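Local coordinates for tRNA nucleotidyl transferase-related protein (Thermotoga maritima, PDB 3H38), which probably builds or repairs the CCA end of tRNA as a magnesium-dependent nucleotidyltransferase of the class II CCA-adding type, represented here by the C-terminal part of a longer chain, at residues 162-167 with 191-196; 174-179 with 215-220; 247-252 with 290-295; 278-283 with 303-308. All coordinates share one frame; numbering follows the deposited sequence.

Overall arrangement
Contacts 1 and 2 are buried and contacts 3 and 4 only partly so, and their chemistry differs. Contact 1 is the one strand pairing, with backbone bonds and a stacked ion pair. Contact 2, its centre about 17 Å away, sets the turn and start of helix 177-187 against helix 214-225 through a salt bridge, and holds nucleotide-binding residues. Contacts 3 and 4, centres about 14 Å apart, lie away from the annotated sites. Contact 3 uses the start of helix 293-302 and contact 4 the link after it, against helix 279-287; they touch through Phe247 and Tyr303. In both, a tyrosine hydroxyl accepts a backbone N-H. Contacts 2 and 4 touch through Arg218.

Contact 1: residues 162-167 with 191-196; sequences VIRVLH and RIEETT
Val162 and Ile163 pair with Arg191 and Ile192 as a two-stranded parallel sheet, and helices 170-173 and 177-187 lie between the strands in sequence, a beta-alpha-beta crossover. Two backbone bonds fix the register: Ile163 N to Arg191 O at 2.8 Å and Glu193 N to Ile163 O at 3.2 Å. The isoleucines share one face of this sheet and meet at Ile163 CB and Ile192 CG1, 3.9 Å apart. On the face carrying Val162 and Arg191, Val162 CG2 lies over one side of the Arg191 guanidinium, towards its rim.

Past the strand ends, Arg164 and Glu193 stack. Their guanidinium and carboxylate planes are only 19° apart, and Glu193 CG lies over one guanidinium face, toward its rim. Chi1 of 66° puts Glu193 CG between backbone N and carbonyl carbon, and a bend at chi2 brings the carboxylate to the first amides of helix 194-205, where it caps Thr195 N. The ion pair from Arg164 NH2 to Glu193 OE1 is long, 3.8 Å, and purely electrostatic, because the oxygen stands well out of the guanidinium plane; Arg164 NH1 has its stronger partner in Asp157. Beyond the stack, Val165 CG2 rests 3.8 Å from Thr196 CB.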
# COMPACT_ATOMS: atom_id res chain seq x y z
N VAL A 162 -9.13 18.58 9.41
CA VAL A 162 -7.75 18.88 9.81
C VAL A 162 -6.95 17.66 10.27
O VAL A 162 -7.44 16.81 11.02
CB VAL A 162 -7.70 19.99 10.89
CG1 VAL A 162 -6.56 19.76 11.87
CG2 VAL A 162 -7.58 21.35 10.24
N ILE A 163 -5.71 17.57 9.78
CA ILE A 163 -4.75 16.60 10.28
C ILE A 163 -3.80 17.34 11.21
O ILE A 163 -3.10 18.24 10.78
CB ILE A 163 -3.93 15.95 9.15
CG1 ILE A 163 -4.86 15.26 8.15
CG2 ILE A 163 -2.92 14.94 9.74
CD1 ILE A 163 -5.70 14.16 8.79
N ARG A 164 -3.81 16.95 12.48
CA ARG A 164 -3.03 17.63 13.51
C ARG A 164 -2.37 16.59 14.43
O ARG A 164 -3.03 15.65 14.87
CB ARG A 164 -3.93 18.56 14.34
CG ARG A 164 -3.19 19.55 15.21
CD ARG A 164 -4.10 20.22 16.24
NE ARG A 164 -5.34 20.70 15.63
CZ ARG A 164 -5.63 21.97 15.34
NH1 ARG A 164 -6.80 22.27 14.79
NH2 ARG A 164 -4.78 22.94 15.61
N VAL A 165 -1.08 16.75 14.70
CA VAL A 165 -0.39 15.88 15.65
C VAL A 165 -0.69 16.29 17.10
O VAL A 165 -1.09 17.44 17.38
CB VAL A 165 1.15 15.88 15.41
CG1 VAL A 165 1.50 15.21 14.08
CG2 VAL A 165 1.74 17.29 15.51
N LEU A 166 -0.49 15.36 18.03
CA LEU A 166 -0.82 15.62 19.44
C LEU A 166 0.21 16.38 20.27
O LEU A 166 -0.12 16.85 21.36
CB LEU A 166 -1.17 14.31 20.17
CG LEU A 166 -2.04 13.24 19.49
CD1 LEU A 166 -2.60 12.32 20.55
CD2 LEU A 166 -3.16 13.85 18.70
N HIS A 167 1.45 16.48 19.80
CA HIS A 167 2.51 17.24 20.49
C HIS A 167 3.64 17.58 19.53
O HIS A 167 3.71 17.02 18.41
CB HIS A 167 3.11 16.44 21.65
CG HIS A 167 3.79 15.19 21.21
ND1 HIS A 167 3.13 13.99 21.04
CD2 HIS A 167 5.09 14.96 20.87
CE1 HIS A 167 3.99 13.07 20.63
NE2 HIS A 167 5.18 13.63 20.51
N ARG A 191 -6.78 18.72 5.24
CA ARG A 191 -5.57 19.53 5.13
C ARG A 191 -4.76 19.39 6.42
O ARG A 191 -5.31 19.23 7.52
CB ARG A 191 -5.92 20.99 4.85
CG ARG A 191 -6.53 21.72 6.07
CD ARG A 191 -6.88 23.17 5.75
NE ARG A 191 -6.44 24.09 6.80
CZ ARG A 191 -7.23 24.60 7.74
NH1 ARG A 191 -6.71 25.43 8.65
NH2 ARG A 191 -8.52 24.30 7.77
N ILE A 192 -3.45 19.45 6.28
CA ILE A 192 -2.55 19.48 7.43
C ILE A 192 -2.47 20.89 8.00
O ILE A 192 -1.99 21.82 7.35
CB ILE A 192 -1.16 18.94 7.07
CG1 ILE A 192 -1.26 17.44 6.76
CG2 ILE A 192 -0.15 19.21 8.21
CD1 ILE A 192 -0.13 16.86 5.90
N GLU A 193 -2.97 21.07 9.22
CA GLU A 193 -3.06 22.42 9.76
C GLU A 193 -1.68 23.02 9.87
O GLU A 193 -0.68 22.29 10.00
CB GLU A 193 -3.78 22.42 11.12
CG GLU A 193 -3.07 21.71 12.26
CD GLU A 193 -2.17 22.66 13.03
OE1 GLU A 193 -2.30 23.90 12.84
OE2 GLU A 193 -1.35 22.17 13.84
N GLU A 194 -1.61 24.32 9.79
CA GLU A 194 -0.39 25.08 9.78
C GLU A 194 0.73 24.62 10.66
O GLU A 194 1.80 24.36 10.20
CB GLU A 194 -0.69 26.50 10.13
CG GLU A 194 0.18 27.49 9.49
CD GLU A 194 -0.39 28.88 9.61
OE1 GLU A 194 -0.45 29.39 10.73
OE2 GLU A 194 -0.80 29.45 8.58
N THR A 195 0.48 24.60 11.94
CA THR A 195 1.51 24.25 12.91
C THR A 195 2.11 22.87 12.64
O THR A 195 3.33 22.71 12.56
CB THR A 195 0.99 24.30 14.33
OG1 THR A 195 0.41 25.60 14.55
CG2 THR A 195 2.13 24.03 15.32
N THR A 196 1.24 21.88 12.45
CA THR A 196 1.77 20.55 12.21
C THR A 196 2.53 20.50 10.89
O THR A 196 3.55 19.82 10.80
CB THR A 196 0.77 19.36 12.46
OG1 THR A 196 0.75 18.48 11.33
CG2 THR A 196 -0.60 19.82 12.75

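Contact 2: residues 174-179 with 215-220; sequences DPTRIL and PRLRQE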
# COMPACT_ATOMS: atom_id res chain seq x y z
N ASP A 174 8.44 9.66 15.71
CA ASP A 174 8.16 8.67 14.66
C ASP A 174 7.95 9.35 13.30
O ASP A 174 6.84 9.78 12.96
CB ASP A 174 6.96 7.82 15.03
CG ASP A 174 6.75 6.70 14.05
OD1 ASP A 174 5.84 5.87 14.24
OD2 ASP A 174 7.53 6.64 13.08
N PRO A 175 9.03 9.47 12.51
CA PRO A 175 9.03 10.21 11.24
C PRO A 175 8.14 9.52 10.23
O PRO A 175 7.87 10.04 9.15
CB PRO A 175 10.50 10.15 10.81
CG PRO A 175 11.28 9.83 12.05
CD PRO A 175 10.36 8.91 12.81
N THR A 176 7.70 8.32 10.59
CA THR A 176 6.81 7.51 9.78
C THR A 176 5.47 8.25 9.60
O THR A 176 4.78 8.09 8.60
CB THR A 176 6.69 6.11 10.43
OG1 THR A 176 7.24 5.12 9.55
CG2 THR A 176 5.30 5.77 10.87
N ARG A 177 5.17 9.14 10.55
CA ARG A 177 3.96 9.93 10.54
C ARG A 177 3.99 11.02 9.49
O ARG A 177 2.97 11.67 9.20
CB ARG A 177 3.75 10.58 11.92
CG ARG A 177 3.20 9.64 12.98
CD ARG A 177 3.52 10.15 14.42
NE ARG A 177 3.37 9.06 15.37
CZ ARG A 177 3.69 9.10 16.66
NH1 ARG A 177 4.20 10.20 17.22
NH2 ARG A 177 3.49 8.02 17.39
N ILE A 178 5.17 11.22 8.92
CA ILE A 178 5.30 12.19 7.84
C ILE A 178 4.50 11.66 6.64
O ILE A 178 3.74 12.40 6.04
CB ILE A 178 6.76 12.46 7.48
CG1 ILE A 178 7.42 13.33 8.57
CG2 ILE A 178 6.87 13.13 6.08
CD1 ILE A 178 8.94 13.37 8.49
N LEU A 179 4.65 10.37 6.35
CA LEU A 179 3.97 9.72 5.23
C LEU A 179 2.50 9.47 5.59
O LEU A 179 1.61 9.68 4.75
CB LEU A 179 4.69 8.42 4.83
CG LEU A 179 6.13 8.58 4.27
CD1 LEU A 179 6.90 7.28 4.15
CD2 LEU A 179 6.10 9.25 2.90
N PRO A 215 12.43 -0.58 6.46
CA PRO A 215 11.22 -1.42 6.52
C PRO A 215 9.99 -0.70 7.07
O PRO A 215 8.86 -0.98 6.64
CB PRO A 215 11.63 -2.56 7.46
CG PRO A 215 13.11 -2.67 7.29
CD PRO A 215 13.60 -1.26 7.04
N ARG A 216 10.19 0.20 8.02
CA ARG A 216 9.07 0.89 8.62
C ARG A 216 8.52 1.85 7.57
O ARG A 216 7.33 1.89 7.29
CB ARG A 216 9.50 1.61 9.91
CG ARG A 216 10.15 0.68 10.96
CD ARG A 216 10.23 1.36 12.36
NE ARG A 216 8.90 1.81 12.76
CZ ARG A 216 8.58 3.04 13.15
NH1 ARG A 216 7.31 3.30 13.47
NH2 ARG A 216 9.51 3.99 13.24
N LEU A 217 9.43 2.58 6.95
CA LEU A 217 9.11 3.51 5.89
C LEU A 217 8.44 2.79 4.70
O LEU A 217 7.45 3.27 4.14
CB LEU A 217 10.41 4.17 5.44
CG LEU A 217 10.84 5.60 5.82
CD1 LEU A 217 10.12 6.16 7.00
CD2 LEU A 217 12.36 5.66 5.99
N ARG A 218 8.98 1.63 4.31
CA ARG A 218 8.46 0.94 3.15
C ARG A 218 7.00 0.62 3.42
O ARG A 218 6.12 0.78 2.57
CB ARG A 218 9.26 -0.34 2.86
CG ARG A 218 8.55 -1.33 1.96
CD ARG A 218 9.47 -2.41 1.39
NE ARG A 218 8.68 -3.37 0.64
CZ ARG A 218 9.17 -4.43 0.00
NH1 ARG A 218 8.36 -5.25 -0.65
NH2 ARG A 218 10.46 -4.69 0.03
N GLN A 219 6.75 0.18 4.64
CA GLN A 219 5.43 -0.27 4.95
C GLN A 219 4.42 0.87 4.91
O GLN A 219 3.28 0.67 4.50
CB GLN A 219 5.39 -0.99 6.29
CG GLN A 219 4.00 -1.51 6.57
CD GLN A 219 3.55 -1.25 7.99
OE1 GLN A 219 2.80 -0.30 8.26
NE2 GLN A 219 4.02 -2.08 8.92
N GLU A 220 4.83 2.06 5.34
CA GLU A 220 3.92 3.20 5.25
C GLU A 220 3.77 3.59 3.77
O GLU A 220 2.75 4.14 3.35
CB GLU A 220 4.42 4.37 6.10
CG GLU A 220 4.27 4.16 7.62
CD GLU A 220 2.84 3.83 8.08
OE1 GLU A 220 1.89 4.41 7.53
OE2 GLU A 220 2.67 2.99 9.00
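Asp174 and Arg216 supply the polar part of the contact, reaching toward each other tip to tip. Chi1 of -173° places Asp174 CG anti to its backbone N, and from there the carboxylate meets Arg216. The firmer bond runs from Arg216 NH1 to Asp174 OD1, 3.1 Å long. The oxygen lies almost in the guanidinium plane, yet the nitrogen approaches from above the carboxylate, 40° out of that plane, so the two flat groups are not coplanar. A second bond, Arg216 NH2 to Asp174 OD2 at 3.3 Å, is weak, and the position of OD2 is doubtful.

Mixed packing comes next, with Thr176 wedged between two residues of helix 214-225. Its OG1 lies above the Arg216 guanidinium, offset to the rim, and is buried with no polar partner in the model. Its CG2 is 3.8 Å from Glu220 CG, the side chains crossing at about a right angle. The Glu220 carboxylate turns to salt bridges with Arg183 and Arg180.

The leucines meet more distantly: Leu179 CD1 is 4.4 Å from Leu217 CD1. The same methyl comes within 4.0 Å of the backbone oxygen Leu217 O.

Arg177 points away from helix 214-225 and lays its guanidinium over Asp174 CB, which stands 3.8 Å above the centre of that plane. Asp174 and Arg177 both bind CTP and ATP in other structures of this protein; their spacing is consistent with the DxxR element with which class II CCA-adding enzymes read the incoming base.

Contact 3: residues 247-252 with 290-295; sequences FPKTYY and FYDDES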
# COMPACT_ATOMS: atom_id res chain seq x y z
N PHE A 247 14.62 8.65 -1.43
CA PHE A 247 15.47 8.14 -2.52
C PHE A 247 16.32 9.28 -3.03
O PHE A 247 15.85 10.14 -3.76
CB PHE A 247 14.62 7.58 -3.66
CG PHE A 247 13.48 6.76 -3.19
CD1 PHE A 247 12.23 7.32 -3.03
CD2 PHE A 247 13.66 5.43 -2.85
CE1 PHE A 247 11.17 6.56 -2.55
CE2 PHE A 247 12.62 4.66 -2.38
CZ PHE A 247 11.36 5.23 -2.23
N PRO A 248 17.60 9.27 -2.65
CA PRO A 248 18.53 10.40 -2.72
C PRO A 248 18.99 10.69 -4.14
O PRO A 248 19.60 11.72 -4.40
CB PRO A 248 19.72 9.92 -1.87
CG PRO A 248 19.26 8.60 -1.22
CD PRO A 248 18.26 8.05 -2.17
N LYS A 249 18.72 9.77 -5.06
CA LYS A 249 19.04 9.98 -6.46
C LYS A 249 17.81 10.19 -7.34
O LYS A 249 17.95 10.31 -8.56
CB LYS A 249 19.87 8.83 -7.01
CG LYS A 249 21.31 9.17 -7.19
CD LYS A 249 22.02 9.32 -5.88
CE LYS A 249 23.38 9.96 -6.09
NZ LYS A 249 24.23 9.81 -4.88
N THR A 250 16.62 10.21 -6.75
CA THR A 250 15.42 10.49 -7.54
C THR A 250 14.94 11.94 -7.38
O THR A 250 14.76 12.45 -6.25
CB THR A 250 14.21 9.50 -7.32
OG1 THR A 250 13.21 10.13 -6.54
CG2 THR A 250 14.60 8.18 -6.68
N TYR A 251 14.72 12.57 -8.52
CA TYR A 251 14.25 13.94 -8.60
C TYR A 251 12.87 13.90 -9.23
O TYR A 251 12.71 13.41 -10.36
CB TYR A 251 15.23 14.76 -9.45
CG TYR A 251 16.64 14.48 -9.03
CD1 TYR A 251 17.19 15.11 -7.92
CD2 TYR A 251 17.40 13.53 -9.71
CE1 TYR A 251 18.48 14.82 -7.50
CE2 TYR A 251 18.70 13.23 -9.30
CZ TYR A 251 19.23 13.88 -8.20
OH TYR A 251 20.52 13.59 -7.80
N TYR A 252 11.88 14.39 -8.48
CA TYR A 252 10.52 14.40 -8.98
C TYR A 252 10.28 15.63 -9.84
O TYR A 252 10.11 16.73 -9.31
CB TYR A 252 9.51 14.41 -7.86
CG TYR A 252 8.14 13.93 -8.32
CD1 TYR A 252 7.90 12.57 -8.53
CD2 TYR A 252 7.11 14.83 -8.58
CE1 TYR A 252 6.68 12.11 -8.95
CE2 TYR A 252 5.84 14.38 -9.01
CZ TYR A 252 5.64 13.01 -9.18
OH TYR A 252 4.43 12.52 -9.59
N PHE A 290 17.74 5.30 -13.90
CA PHE A 290 19.02 5.99 -14.08
C PHE A 290 19.90 6.00 -12.85
O PHE A 290 20.82 6.82 -12.72
CB PHE A 290 18.80 7.41 -14.62
CG PHE A 290 18.07 7.43 -15.93
CD1 PHE A 290 16.80 7.98 -16.01
CD2 PHE A 290 18.63 6.87 -17.07
CE1 PHE A 290 16.11 7.99 -17.20
CE2 PHE A 290 17.95 6.87 -18.27
CZ PHE A 290 16.68 7.43 -18.33
N TYR A 291 19.62 5.07 -11.95
CA TYR A 291 20.40 4.93 -10.73
C TYR A 291 21.70 4.21 -11.02
O TYR A 291 21.72 3.15 -11.65
CB TYR A 291 19.60 4.17 -9.66
CG TYR A 291 18.91 5.04 -8.63
CD1 TYR A 291 19.09 4.80 -7.28
CD2 TYR A 291 18.08 6.09 -9.01
CE1 TYR A 291 18.48 5.59 -6.32
CE2 TYR A 291 17.45 6.89 -8.05
CZ TYR A 291 17.66 6.62 -6.71
OH TYR A 291 17.06 7.39 -5.73
N ASP A 292 22.79 4.80 -10.56
CA ASP A 292 24.09 4.16 -10.61
C ASP A 292 24.13 2.96 -9.65
O ASP A 292 23.34 2.89 -8.70
CB ASP A 292 25.17 5.18 -10.24
CG ASP A 292 24.73 6.11 -9.10
OD1 ASP A 292 23.57 6.62 -9.10
OD2 ASP A 292 25.57 6.34 -8.21
N ASP A 293 25.07 2.07 -9.85
CA ASP A 293 25.16 0.84 -9.12
C ASP A 293 25.29 0.98 -7.62
O ASP A 293 24.78 0.19 -6.89
CB ASP A 293 26.36 0.06 -9.63
CG ASP A 293 26.03 -0.78 -10.83
OD1 ASP A 293 24.87 -1.15 -10.96
OD2 ASP A 293 26.91 -1.09 -11.64
N GLU A 294 26.03 1.96 -7.16
CA GLU A 294 26.23 2.17 -5.74
C GLU A 294 25.03 2.89 -5.12
O GLU A 294 24.67 2.63 -3.97
CB GLU A 294 27.53 2.93 -5.45
CG GLU A 294 27.71 4.22 -6.24
CD GLU A 294 27.87 3.99 -7.74
OE1 GLU A 294 26.84 3.88 -8.44
OE2 GLU A 294 29.02 3.94 -8.22
N SER A 295 24.41 3.77 -5.89
CA SER A 295 23.17 4.40 -5.44
C SER A 295 22.10 3.33 -5.31
O SER A 295 21.37 3.30 -4.33
CB SER A 295 22.74 5.51 -6.37
OG SER A 295 23.65 6.59 -6.27
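A type I beta turn from Phe247 to Thr250 receives the ring of Tyr291, the residue just before the N-cap of helix 293-302. Lys249 lies over the ring face: its CB is 3.5 Å from the Tyr291 ring centroid, 26° off the normal, a CH-pi contact. Lys249 CB is displaced from the ring centre toward the hydroxyl end, which is less surely placed.

That hydroxyl enters the turn itself. Lys249 N donates to Tyr291 OH at 3.0 Å with an angle of 136°, although the exact place of the oxygen is doubtful. Phe247 CB lies beside the same oxygen, while the Phe247 ring leads away from Tyr291 and meets the rings of Phe287 and Tyr303.

Within the all-helical part of the chain, the contact thus ties the connection between helices 242-246 and 254-274 to the start of helix 293-302. The backbone oxygen of Tyr291 is held in turn by Arg314.

Beyond the ring, the aliphatic chain of Lys249, bent at chi2 (71°), runs past Ser295, with Lys249 CD 3.2 Å from Ser295 OG. Ser295 OG donates to Asp292 OD2 at 2.7 Å, on the syn side but tilted out of the carboxylate plane. Lys249 NZ stays 5.0 Å from Asp292 OD2, so opposite charges lie near each other on this more exposed margin without forming an ion pair.

Contact 4: residues 278-283 with 303-308; sequences DRFYAV and YSLRRN
Phe280 and Leu305 make the tight, buried part of this contact. Phe280 CE2 lies 3.7 Å from Leu305 CD2, and the side chains cross at about a right angle. The torsion that sends Phe280 CG anti to its backbone N (chi1 177°) starts the ring on its way to the leucine. Leu305 also packs on Trp296 and Val299, so its side chain lies between helix 293-302 and Phe280 of helix 279-287. Tyr281 borders the CD2 methyl, its OH 4.0 Å from Leu305 CD2.

The elements joined are the first turn of helix 279-287 and the link between helices 293-302 and 309-328, in the all-helical part of the chain. Asp278 stands at the N-cap of the first helix; its OD2 receives weak bonds from Phe280 N and Tyr281 N, the amides of the two residues whose rings contact the link. From the link, Arg306 N donates to Tyr281 OH at 3.3 Å with an angle of 146°, and Leu305 CA sits 3.5 Å from the same oxygen.

Toward solvent the packing thins to one aliphatic carbon. Arg306 CG lies 3.6 Å from Tyr281 OH and 4.0 Å from Tyr281 CE1. From there the exposed Arg306 chain extends as far as NE, and its guanidinium plane stands 86° from the tyrosine ring, so the two flat groups are not stacked.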
# COMPACT_ATOMS: atom_id res chain seq x y z
N ASP A 278 2.20 -5.49 -8.01
CA ASP A 278 2.78 -4.87 -6.82
C ASP A 278 3.05 -3.39 -7.09
O ASP A 278 3.99 -3.03 -7.80
CB ASP A 278 4.05 -5.59 -6.36
CG ASP A 278 4.63 -4.99 -5.08
OD1 ASP A 278 5.40 -5.69 -4.39
OD2 ASP A 278 4.33 -3.82 -4.77
N ARG A 279 2.22 -2.54 -6.50
CA ARG A 279 2.30 -1.11 -6.77
C ARG A 279 3.56 -0.47 -6.24
O ARG A 279 4.06 0.50 -6.84
CB ARG A 279 1.07 -0.40 -6.21
CG ARG A 279 -0.19 -1.02 -6.72
CD ARG A 279 -1.34 -0.07 -6.67
NE ARG A 279 -2.55 -0.79 -7.02
CZ ARG A 279 -3.78 -0.29 -6.89
NH1 ARG A 279 -4.83 -1.03 -7.22
NH2 ARG A 279 -3.94 0.94 -6.41
N PHE A 280 4.09 -1.01 -5.14
CA PHE A 280 5.33 -0.51 -4.57
C PHE A 280 6.47 -0.60 -5.62
O PHE A 280 7.20 0.36 -5.83
CB PHE A 280 5.68 -1.27 -3.28
CG PHE A 280 6.99 -0.85 -2.66
CD1 PHE A 280 7.19 0.46 -2.22
CD2 PHE A 280 8.02 -1.76 -2.50
CE1 PHE A 280 8.41 0.85 -1.66
CE2 PHE A 280 9.23 -1.38 -1.93
CZ PHE A 280 9.43 -0.06 -1.52
N TYR A 281 6.60 -1.75 -6.25
CA TYR A 281 7.62 -1.96 -7.27
C TYR A 281 7.32 -1.24 -8.58
O TYR A 281 8.23 -0.74 -9.24
CB TYR A 281 7.78 -3.44 -7.54
CG TYR A 281 8.67 -4.10 -6.56
CD1 TYR A 281 9.85 -4.68 -6.97
CD2 TYR A 281 8.37 -4.10 -5.20
CE1 TYR A 281 10.69 -5.27 -6.08
CE2 TYR A 281 9.23 -4.69 -4.29
CZ TYR A 281 10.38 -5.28 -4.75
OH TYR A 281 11.26 -5.88 -3.92
N ALA A 282 6.05 -1.20 -8.97
CA ALA A 282 5.66 -0.46 -10.15
C ALA A 282 6.18 0.96 -10.00
O ALA A 282 6.84 1.49 -10.90
CB ALA A 282 4.16 -0.46 -10.31
N VAL A 283 5.90 1.58 -8.85
CA VAL A 283 6.33 2.96 -8.61
C VAL A 283 7.85 3.08 -8.54
O VAL A 283 8.40 4.12 -8.88
CB VAL A 283 5.72 3.54 -7.31
CG1 VAL A 283 6.08 5.01 -7.17
CG2 VAL A 283 4.22 3.42 -7.34
N TYR A 303 15.64 -0.38 1.83
CA TYR A 303 14.33 -0.96 1.67
C TYR A 303 14.72 -2.30 1.17
O TYR A 303 15.78 -2.43 0.68
CB TYR A 303 13.57 -0.17 0.65
CG TYR A 303 13.64 1.26 0.99
CD1 TYR A 303 14.40 2.11 0.29
CD2 TYR A 303 12.98 1.75 2.09
CE1 TYR A 303 14.48 3.39 0.62
CE2 TYR A 303 13.07 3.03 2.43
CZ TYR A 303 13.80 3.86 1.69
OH TYR A 303 13.90 5.15 2.01
N SER A 304 13.99 -3.36 1.39
CA SER A 304 14.58 -4.63 0.99
C SER A 304 14.20 -5.17 -0.38
O SER A 304 13.42 -6.07 -0.45
CB SER A 304 14.36 -5.68 2.06
OG SER A 304 15.06 -5.32 3.22
N LEU A 305 14.82 -4.66 -1.44
CA LEU A 305 14.41 -4.89 -2.83
C LEU A 305 15.05 -6.13 -3.45
O LEU A 305 16.17 -6.50 -3.09
CB LEU A 305 14.74 -3.65 -3.64
CG LEU A 305 14.26 -2.39 -2.90
CD1 LEU A 305 14.53 -1.10 -3.70
CD2 LEU A 305 12.76 -2.51 -2.47
N ARG A 306 14.40 -6.72 -4.43
CA ARG A 306 14.96 -7.84 -5.14
C ARG A 306 16.21 -7.40 -5.82
O ARG A 306 16.32 -6.28 -6.22
CB ARG A 306 14.01 -8.30 -6.20
CG ARG A 306 12.70 -8.71 -5.69
CD ARG A 306 12.02 -9.73 -6.55
NE ARG A 306 11.03 -10.46 -5.76
CZ ARG A 306 10.42 -11.58 -6.13
NH1 ARG A 306 10.67 -12.14 -7.31
NH2 ARG A 306 9.54 -12.14 -5.32
N ARG A 307 17.18 -8.28 -5.94
CA ARG A 307 18.45 -7.89 -6.53
C ARG A 307 18.32 -7.59 -8.03
O ARG A 307 18.94 -6.67 -8.55
CB ARG A 307 19.52 -8.97 -6.28
CG ARG A 307 19.94 -9.16 -4.81
CD ARG A 307 21.11 -10.13 -4.67
NE ARG A 307 22.35 -9.64 -5.30
CZ ARG A 307 23.27 -8.91 -4.68
NH1 ARG A 307 23.11 -8.58 -3.40
NH2 ARG A 307 24.37 -8.51 -5.33
N ASN A 308 17.50 -8.36 -8.70
CA ASN A 308 17.31 -8.26 -10.12
C ASN A 308 16.61 -7.00 -10.57
O ASN A 308 16.58 -6.73 -11.72
CB ASN A 308 16.51 -9.46 -10.61
CG ASN A 308 17.19 -10.19 -11.73
OD1 ASN A 308 16.83 -10.05 -12.90
ND2 ASN A 308 18.19 -10.98 -11.40